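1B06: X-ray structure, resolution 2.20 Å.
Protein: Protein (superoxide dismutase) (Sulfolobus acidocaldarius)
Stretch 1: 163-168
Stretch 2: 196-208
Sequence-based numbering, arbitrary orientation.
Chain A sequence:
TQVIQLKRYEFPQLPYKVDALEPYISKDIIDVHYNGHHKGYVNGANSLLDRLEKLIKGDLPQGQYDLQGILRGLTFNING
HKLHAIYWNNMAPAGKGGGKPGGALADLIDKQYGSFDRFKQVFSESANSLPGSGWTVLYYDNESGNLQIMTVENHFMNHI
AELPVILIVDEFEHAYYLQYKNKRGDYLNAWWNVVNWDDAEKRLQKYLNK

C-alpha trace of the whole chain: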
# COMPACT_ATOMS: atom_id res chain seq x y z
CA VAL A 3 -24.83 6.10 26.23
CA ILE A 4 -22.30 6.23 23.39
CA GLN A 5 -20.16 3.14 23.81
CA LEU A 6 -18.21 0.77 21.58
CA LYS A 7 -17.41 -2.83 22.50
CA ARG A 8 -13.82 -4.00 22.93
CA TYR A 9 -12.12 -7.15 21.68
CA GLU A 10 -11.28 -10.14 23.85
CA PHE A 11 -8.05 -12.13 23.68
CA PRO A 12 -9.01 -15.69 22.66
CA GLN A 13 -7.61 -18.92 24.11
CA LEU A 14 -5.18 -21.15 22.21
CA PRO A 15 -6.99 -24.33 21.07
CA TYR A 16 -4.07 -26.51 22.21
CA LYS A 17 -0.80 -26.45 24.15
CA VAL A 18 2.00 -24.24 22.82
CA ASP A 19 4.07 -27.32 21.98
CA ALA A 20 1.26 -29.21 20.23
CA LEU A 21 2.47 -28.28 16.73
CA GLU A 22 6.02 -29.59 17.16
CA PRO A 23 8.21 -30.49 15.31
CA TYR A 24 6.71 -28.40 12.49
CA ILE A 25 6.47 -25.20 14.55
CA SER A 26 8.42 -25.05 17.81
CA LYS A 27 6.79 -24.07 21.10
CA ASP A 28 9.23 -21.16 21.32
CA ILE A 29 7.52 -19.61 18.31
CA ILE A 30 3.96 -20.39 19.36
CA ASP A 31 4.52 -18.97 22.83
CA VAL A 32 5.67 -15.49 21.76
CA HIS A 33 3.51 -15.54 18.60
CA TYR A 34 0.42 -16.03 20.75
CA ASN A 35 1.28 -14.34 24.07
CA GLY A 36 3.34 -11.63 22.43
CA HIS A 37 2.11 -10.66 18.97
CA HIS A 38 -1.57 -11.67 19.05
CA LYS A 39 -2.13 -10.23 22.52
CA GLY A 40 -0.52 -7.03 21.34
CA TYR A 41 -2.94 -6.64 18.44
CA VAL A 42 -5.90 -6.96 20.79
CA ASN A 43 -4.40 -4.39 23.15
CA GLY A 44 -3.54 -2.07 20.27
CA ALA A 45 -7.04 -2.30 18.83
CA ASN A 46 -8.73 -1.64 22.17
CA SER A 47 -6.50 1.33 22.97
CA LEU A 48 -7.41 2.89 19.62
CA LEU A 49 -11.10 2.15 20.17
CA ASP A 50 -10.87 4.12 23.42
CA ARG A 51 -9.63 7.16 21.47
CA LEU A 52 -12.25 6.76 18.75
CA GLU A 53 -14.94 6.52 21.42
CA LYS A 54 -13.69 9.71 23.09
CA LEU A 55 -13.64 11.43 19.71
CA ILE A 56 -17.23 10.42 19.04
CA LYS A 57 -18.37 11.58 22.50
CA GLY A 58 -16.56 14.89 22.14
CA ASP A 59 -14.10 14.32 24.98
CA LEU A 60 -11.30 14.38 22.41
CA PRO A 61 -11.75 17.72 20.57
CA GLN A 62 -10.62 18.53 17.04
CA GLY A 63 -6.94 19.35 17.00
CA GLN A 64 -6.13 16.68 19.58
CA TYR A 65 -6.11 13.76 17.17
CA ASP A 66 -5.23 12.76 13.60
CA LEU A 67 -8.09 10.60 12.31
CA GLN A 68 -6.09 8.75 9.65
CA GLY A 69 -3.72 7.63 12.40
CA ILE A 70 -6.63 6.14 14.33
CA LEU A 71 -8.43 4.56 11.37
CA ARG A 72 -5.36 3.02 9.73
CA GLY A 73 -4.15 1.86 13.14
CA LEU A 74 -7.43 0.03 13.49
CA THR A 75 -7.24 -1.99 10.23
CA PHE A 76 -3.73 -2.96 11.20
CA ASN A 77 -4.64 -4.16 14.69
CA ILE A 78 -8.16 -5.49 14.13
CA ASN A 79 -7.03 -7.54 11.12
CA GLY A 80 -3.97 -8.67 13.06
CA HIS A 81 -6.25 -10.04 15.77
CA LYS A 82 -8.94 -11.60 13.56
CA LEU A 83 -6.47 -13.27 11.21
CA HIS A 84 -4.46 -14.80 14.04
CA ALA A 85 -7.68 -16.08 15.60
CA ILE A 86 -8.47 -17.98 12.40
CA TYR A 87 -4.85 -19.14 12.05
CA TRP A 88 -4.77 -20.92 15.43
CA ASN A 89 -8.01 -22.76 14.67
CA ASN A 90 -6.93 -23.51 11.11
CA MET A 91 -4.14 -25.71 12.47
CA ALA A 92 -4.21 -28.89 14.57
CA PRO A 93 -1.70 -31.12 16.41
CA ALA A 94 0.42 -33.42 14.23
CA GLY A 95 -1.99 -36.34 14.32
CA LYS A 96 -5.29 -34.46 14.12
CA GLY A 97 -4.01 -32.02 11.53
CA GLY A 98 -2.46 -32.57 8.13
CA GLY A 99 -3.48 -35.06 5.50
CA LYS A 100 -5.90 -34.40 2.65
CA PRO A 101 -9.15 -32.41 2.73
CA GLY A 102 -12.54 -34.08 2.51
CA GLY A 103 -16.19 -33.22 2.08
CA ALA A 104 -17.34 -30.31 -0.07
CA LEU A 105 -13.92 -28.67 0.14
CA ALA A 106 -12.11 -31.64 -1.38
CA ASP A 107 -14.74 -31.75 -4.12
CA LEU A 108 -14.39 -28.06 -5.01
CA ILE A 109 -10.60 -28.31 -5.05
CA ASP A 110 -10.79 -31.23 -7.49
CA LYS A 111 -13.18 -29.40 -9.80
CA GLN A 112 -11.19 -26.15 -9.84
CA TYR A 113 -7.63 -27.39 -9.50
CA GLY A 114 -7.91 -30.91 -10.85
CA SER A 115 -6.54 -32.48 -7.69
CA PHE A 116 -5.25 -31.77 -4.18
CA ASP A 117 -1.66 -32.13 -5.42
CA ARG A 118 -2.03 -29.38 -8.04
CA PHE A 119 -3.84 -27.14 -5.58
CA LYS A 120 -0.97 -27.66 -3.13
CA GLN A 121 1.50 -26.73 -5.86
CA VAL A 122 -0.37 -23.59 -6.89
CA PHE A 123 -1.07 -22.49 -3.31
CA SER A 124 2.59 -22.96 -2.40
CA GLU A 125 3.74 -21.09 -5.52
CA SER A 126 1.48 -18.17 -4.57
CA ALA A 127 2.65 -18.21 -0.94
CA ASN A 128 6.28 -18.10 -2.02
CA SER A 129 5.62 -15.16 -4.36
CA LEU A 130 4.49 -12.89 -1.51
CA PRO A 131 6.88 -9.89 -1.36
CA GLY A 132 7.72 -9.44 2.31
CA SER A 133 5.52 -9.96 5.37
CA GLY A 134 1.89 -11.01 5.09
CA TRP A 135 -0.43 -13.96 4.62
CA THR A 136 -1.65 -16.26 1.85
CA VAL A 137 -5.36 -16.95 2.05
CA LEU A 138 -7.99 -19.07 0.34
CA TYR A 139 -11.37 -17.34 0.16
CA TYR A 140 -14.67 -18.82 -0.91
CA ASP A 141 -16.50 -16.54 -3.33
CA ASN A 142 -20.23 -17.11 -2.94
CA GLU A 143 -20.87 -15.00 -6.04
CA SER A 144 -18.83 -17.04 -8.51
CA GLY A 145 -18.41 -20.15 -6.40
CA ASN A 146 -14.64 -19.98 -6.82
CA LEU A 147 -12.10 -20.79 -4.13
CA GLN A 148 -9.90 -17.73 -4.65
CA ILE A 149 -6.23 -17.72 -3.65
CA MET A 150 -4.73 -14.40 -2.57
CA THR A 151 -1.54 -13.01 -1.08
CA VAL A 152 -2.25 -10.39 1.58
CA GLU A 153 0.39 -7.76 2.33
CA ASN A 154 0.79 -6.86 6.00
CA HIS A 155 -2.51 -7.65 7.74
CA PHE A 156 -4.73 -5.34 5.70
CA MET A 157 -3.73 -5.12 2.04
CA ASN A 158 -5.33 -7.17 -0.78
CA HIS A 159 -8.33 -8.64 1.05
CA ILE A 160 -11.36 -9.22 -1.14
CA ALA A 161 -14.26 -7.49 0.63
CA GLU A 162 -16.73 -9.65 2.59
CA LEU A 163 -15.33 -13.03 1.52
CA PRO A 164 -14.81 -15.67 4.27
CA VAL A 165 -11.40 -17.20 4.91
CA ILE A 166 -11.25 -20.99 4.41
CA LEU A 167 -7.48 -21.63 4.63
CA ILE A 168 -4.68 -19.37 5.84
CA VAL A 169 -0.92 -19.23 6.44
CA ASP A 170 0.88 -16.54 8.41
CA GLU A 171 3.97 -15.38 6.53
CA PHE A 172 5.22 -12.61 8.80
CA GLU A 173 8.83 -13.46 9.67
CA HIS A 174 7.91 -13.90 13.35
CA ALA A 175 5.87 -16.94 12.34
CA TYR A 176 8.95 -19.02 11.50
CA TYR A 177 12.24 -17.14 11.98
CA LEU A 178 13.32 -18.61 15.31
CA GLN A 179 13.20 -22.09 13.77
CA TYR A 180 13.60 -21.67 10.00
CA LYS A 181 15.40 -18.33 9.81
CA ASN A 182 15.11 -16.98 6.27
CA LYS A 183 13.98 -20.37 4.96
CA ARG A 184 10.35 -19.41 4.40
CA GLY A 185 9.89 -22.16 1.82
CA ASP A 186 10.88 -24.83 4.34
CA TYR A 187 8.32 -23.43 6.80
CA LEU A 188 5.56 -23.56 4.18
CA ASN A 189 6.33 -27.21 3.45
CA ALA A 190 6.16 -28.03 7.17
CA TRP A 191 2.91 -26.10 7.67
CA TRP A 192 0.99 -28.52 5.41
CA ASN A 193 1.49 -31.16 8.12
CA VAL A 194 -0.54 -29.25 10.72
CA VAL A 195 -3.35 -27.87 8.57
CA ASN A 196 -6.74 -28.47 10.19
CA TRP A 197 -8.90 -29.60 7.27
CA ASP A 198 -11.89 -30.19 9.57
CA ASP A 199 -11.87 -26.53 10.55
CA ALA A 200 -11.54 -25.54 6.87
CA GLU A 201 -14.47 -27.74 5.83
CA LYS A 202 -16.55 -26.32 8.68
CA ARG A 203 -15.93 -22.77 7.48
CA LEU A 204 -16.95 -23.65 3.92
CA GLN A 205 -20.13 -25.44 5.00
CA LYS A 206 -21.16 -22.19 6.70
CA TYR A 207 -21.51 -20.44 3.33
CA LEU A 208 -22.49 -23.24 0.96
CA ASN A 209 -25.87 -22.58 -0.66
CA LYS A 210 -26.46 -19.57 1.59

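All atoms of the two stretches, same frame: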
# COMPACT_ATOMS: atom_id res chain seq x y z
N LEU A 163 -15.53 -11.60 1.71
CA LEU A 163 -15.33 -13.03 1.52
C LEU A 163 -14.74 -13.72 2.75
O LEU A 163 -13.82 -13.21 3.39
CB LEU A 163 -14.44 -13.29 0.30
CG LEU A 163 -14.92 -12.74 -1.04
CD1 LEU A 163 -14.16 -13.43 -2.17
CD2 LEU A 163 -16.42 -12.96 -1.21
N PRO A 164 -15.29 -14.90 3.12
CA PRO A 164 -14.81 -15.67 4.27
C PRO A 164 -13.50 -16.40 3.98
O PRO A 164 -13.24 -16.83 2.86
CB PRO A 164 -15.95 -16.65 4.54
CG PRO A 164 -16.56 -16.86 3.20
CD PRO A 164 -16.45 -15.54 2.47
N VAL A 165 -12.68 -16.53 5.02
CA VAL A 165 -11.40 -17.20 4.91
C VAL A 165 -11.61 -18.69 5.17
O VAL A 165 -12.22 -19.07 6.16
CB VAL A 165 -10.42 -16.64 5.95
CG1 VAL A 165 -9.11 -17.40 5.90
CG2 VAL A 165 -10.18 -15.16 5.68
N ILE A 166 -11.11 -19.53 4.27
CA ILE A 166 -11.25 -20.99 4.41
C ILE A 166 -9.93 -21.62 4.87
O ILE A 166 -9.93 -22.53 5.71
CB ILE A 166 -11.66 -21.65 3.07
CG1 ILE A 166 -13.01 -21.10 2.60
CG2 ILE A 166 -11.74 -23.16 3.23
CD1 ILE A 166 -14.14 -21.31 3.60
N LEU A 167 -8.82 -21.14 4.32
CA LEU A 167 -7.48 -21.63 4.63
C LEU A 167 -6.54 -20.43 4.75
O LEU A 167 -6.68 -19.47 4.00
CB LEU A 167 -7.00 -22.58 3.53
CG LEU A 167 -5.68 -23.33 3.74
CD1 LEU A 167 -5.83 -24.34 4.86
CD2 LEU A 167 -5.29 -24.04 2.44
N ILE A 168 -5.59 -20.49 5.67
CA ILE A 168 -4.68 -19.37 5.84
C ILE A 168 -3.32 -19.71 6.43
O ILE A 168 -3.21 -20.57 7.31
CB ILE A 168 -5.33 -18.30 6.74
CG1 ILE A 168 -4.44 -17.06 6.82
CG2 ILE A 168 -5.59 -18.88 8.12
CD1 ILE A 168 -5.19 -15.81 7.25
N ASN A 196 -5.53 -27.87 9.65
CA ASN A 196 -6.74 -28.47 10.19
C ASN A 196 -7.85 -28.44 9.14
O ASN A 196 -8.62 -27.49 9.05
CB ASN A 196 -7.18 -27.72 11.44
CG ASN A 196 -8.35 -28.37 12.14
OD1 ASN A 196 -8.94 -29.33 11.63
ND2 ASN A 196 -8.71 -27.85 13.30
N TRP A 197 -7.92 -29.50 8.34
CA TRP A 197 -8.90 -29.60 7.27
C TRP A 197 -10.35 -29.67 7.77
O TRP A 197 -11.27 -29.32 7.04
CB TRP A 197 -8.58 -30.80 6.39
CG TRP A 197 -7.35 -30.57 5.56
CD1 TRP A 197 -6.16 -31.22 5.66
CD2 TRP A 197 -7.19 -29.58 4.53
NE1 TRP A 197 -5.26 -30.69 4.76
CE2 TRP A 197 -5.87 -29.69 4.05
CE3 TRP A 197 -8.04 -28.61 3.96
CZ2 TRP A 197 -5.36 -28.87 3.03
CZ3 TRP A 197 -7.54 -27.80 2.95
CH2 TRP A 197 -6.21 -27.93 2.49
N ASP A 198 -10.54 -30.12 9.01
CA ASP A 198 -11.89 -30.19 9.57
C ASP A 198 -12.39 -28.77 9.77
O ASP A 198 -13.53 -28.45 9.43
CB ASP A 198 -11.87 -30.93 10.90
CG ASP A 198 -11.90 -32.44 10.73
OD1 ASP A 198 -12.99 -32.99 10.50
OD2 ASP A 198 -10.82 -33.06 10.83
N ASP A 199 -11.53 -27.93 10.32
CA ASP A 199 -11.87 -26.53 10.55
C ASP A 199 -12.18 -25.87 9.20
O ASP A 199 -13.16 -25.15 9.07
CB ASP A 199 -10.69 -25.81 11.22
CG ASP A 199 -10.92 -24.31 11.34
OD1 ASP A 199 -11.71 -23.90 12.21
OD2 ASP A 199 -10.30 -23.54 10.57
N ALA A 200 -11.34 -26.12 8.20
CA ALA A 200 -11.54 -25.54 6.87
C ALA A 200 -12.88 -25.96 6.28
O ALA A 200 -13.61 -25.13 5.75
CB ALA A 200 -10.40 -25.94 5.94
N GLU A 201 -13.20 -27.25 6.37
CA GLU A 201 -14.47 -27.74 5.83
C GLU A 201 -15.65 -27.12 6.56
O GLU A 201 -16.68 -26.83 5.95
CB GLU A 201 -14.54 -29.26 5.94
CG GLU A 201 -15.92 -29.84 5.62
CD GLU A 201 -16.26 -29.80 4.13
OE1 GLU A 201 -15.46 -29.26 3.35
OE2 GLU A 201 -17.33 -30.32 3.75
N LYS A 202 -15.50 -26.92 7.86
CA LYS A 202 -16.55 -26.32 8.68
C LYS A 202 -16.84 -24.89 8.23
O LYS A 202 -17.99 -24.47 8.16
CB LYS A 202 -16.15 -26.30 10.15
CG LYS A 202 -16.94 -27.26 11.02
CD LYS A 202 -16.17 -27.61 12.28
CE LYS A 202 -16.41 -29.06 12.70
NZ LYS A 202 -15.20 -29.67 13.31
N ARG A 203 -15.78 -24.15 7.93
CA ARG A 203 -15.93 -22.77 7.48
C ARG A 203 -16.66 -22.72 6.15
O ARG A 203 -17.55 -21.89 5.96
CB ARG A 203 -14.55 -22.11 7.37
CG ARG A 203 -13.76 -22.16 8.67
CD ARG A 203 -12.57 -21.23 8.69
NE ARG A 203 -12.75 -20.18 9.68
CZ ARG A 203 -12.20 -20.19 10.89
NH1 ARG A 203 -11.43 -21.19 11.27
NH2 ARG A 203 -12.43 -19.19 11.73
N LEU A 204 -16.30 -23.61 5.24
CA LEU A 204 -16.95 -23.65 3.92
C LEU A 204 -18.43 -23.99 4.03
O LEU A 204 -19.27 -23.34 3.40
CB LEU A 204 -16.26 -24.68 3.02
CG LEU A 204 -16.86 -24.83 1.61
CD1 LEU A 204 -16.62 -23.57 0.81
CD2 LEU A 204 -16.24 -26.03 0.92
N GLN A 205 -18.75 -25.01 4.82
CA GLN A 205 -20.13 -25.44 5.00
C GLN A 205 -21.03 -24.30 5.48
O GLN A 205 -22.23 -24.29 5.20
CB GLN A 205 -20.21 -26.60 6.01
CG GLN A 205 -19.80 -27.96 5.43
CD GLN A 205 -20.72 -28.42 4.30
OE1 GLN A 205 -21.89 -28.06 4.25
NE2 GLN A 205 -20.18 -29.24 3.40
N LYS A 206 -20.44 -23.35 6.18
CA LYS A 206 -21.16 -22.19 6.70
C LYS A 206 -21.71 -21.28 5.60
O LYS A 206 -22.69 -20.57 5.81
CB LYS A 206 -20.24 -21.37 7.61
CG LYS A 206 -20.73 -21.23 9.03
CD LYS A 206 -19.64 -20.66 9.92
CE LYS A 206 -18.69 -21.75 10.42
NZ LYS A 206 -17.58 -21.22 11.27
N TYR A 207 -21.08 -21.31 4.42
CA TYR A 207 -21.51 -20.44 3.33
C TYR A 207 -22.04 -21.15 2.09
O TYR A 207 -22.46 -20.50 1.13
CB TYR A 207 -20.36 -19.51 2.93
CG TYR A 207 -19.76 -18.82 4.13
CD1 TYR A 207 -18.82 -19.47 4.93
CD2 TYR A 207 -20.19 -17.55 4.51
CE1 TYR A 207 -18.32 -18.87 6.07
CE2 TYR A 207 -19.69 -16.94 5.66
CZ TYR A 207 -18.76 -17.61 6.43
OH TYR A 207 -18.28 -17.02 7.58
N LEU A 208 -22.01 -22.47 2.10
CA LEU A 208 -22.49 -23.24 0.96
C LEU A 208 -24.01 -23.13 0.83
O LEU A 208 -24.75 -23.39 1.78
CB LEU A 208 -22.10 -24.71 1.10
CG LEU A 208 -20.74 -25.08 0.53
CD1 LEU A 208 -20.58 -26.59 0.55
CD2 LEU A 208 -20.61 -24.55 -0.89
O HOH W 1 -13.37 -18.18 8.30

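A short segment, 163-168, lies along one side of a helix that begins at W197, and the two come closest where I166 meets A200, their CA atoms 5.2 Å apart. The segment turns a corner at I166 and L167. No direct hydrogen bond joins the two stretches; the contact, which buries 401 Å² in all, rests on apolar packing and one bridging water.

I166 covers the most surface. Its CA-to-CB bond points sideways to the helix, but the chain, with both chi1 and chi2 in m, brings its end nearer. CD1 reaches the backbone N of L204 at 3.6 Å and lies 4.0 Å from L204 CB, while CG2 is 4.1 Å from A200 CB. A beta-branched hydrocarbon suits this place: the branch at CB restricts the side chain to few rotamers, and its two arms touch successive turns of the helix, CG2 at A200 and CD1 at L204. A200, with a side chain of one methyl, lets the backbone come close: I166 O sits 3.4 Å from A200 CB.

P164, the next largest contributor, points toward the helix and lays its ring over one face of the Y207 ring. P164 CG stands 3.7 Å from the centroid of the Y207 ring and only 3° off its normal, a CH-pi contact, and P164 CB approaches Y207 CZ to 3.5 Å. The pairing is apt: proline offers a compact, rigid set of CH groups, slightly polarized by the ring nitrogen, to the electron-rich face of an aromatic ring. Y207, for its part, points toward the segment.

At the corner, L167 uses a t, p rotamer that carries its end nearer the helix, and its CD2 lies 4.0 Å from W197 CH2. W197 has its CA-to-CB bond directed away, yet its long indole brings the far end of the ring back into contact, so a large side chain closes the gap at the start of the helix.

The polar link centers on R203. Its CD is 3.3 Å from V165 O, and a water bridges the remaining chemistry, donating to V165 O at 2.6 Å and accepting from R203 NE at 2.5 Å. The carbonyl thus gains a partner without a direct bond to the arginine. One turn back along the helix, D199 OD2 receives R203 NH1 at 2.7 Å in a salt bridge, which balances the guanidinium charge and helps hold it in place. N196 caps the helix start: its OD1 accepts weak bonds from D198 N and D199 N, both at 3.2 Å, occupying amides that lack a preceding turn.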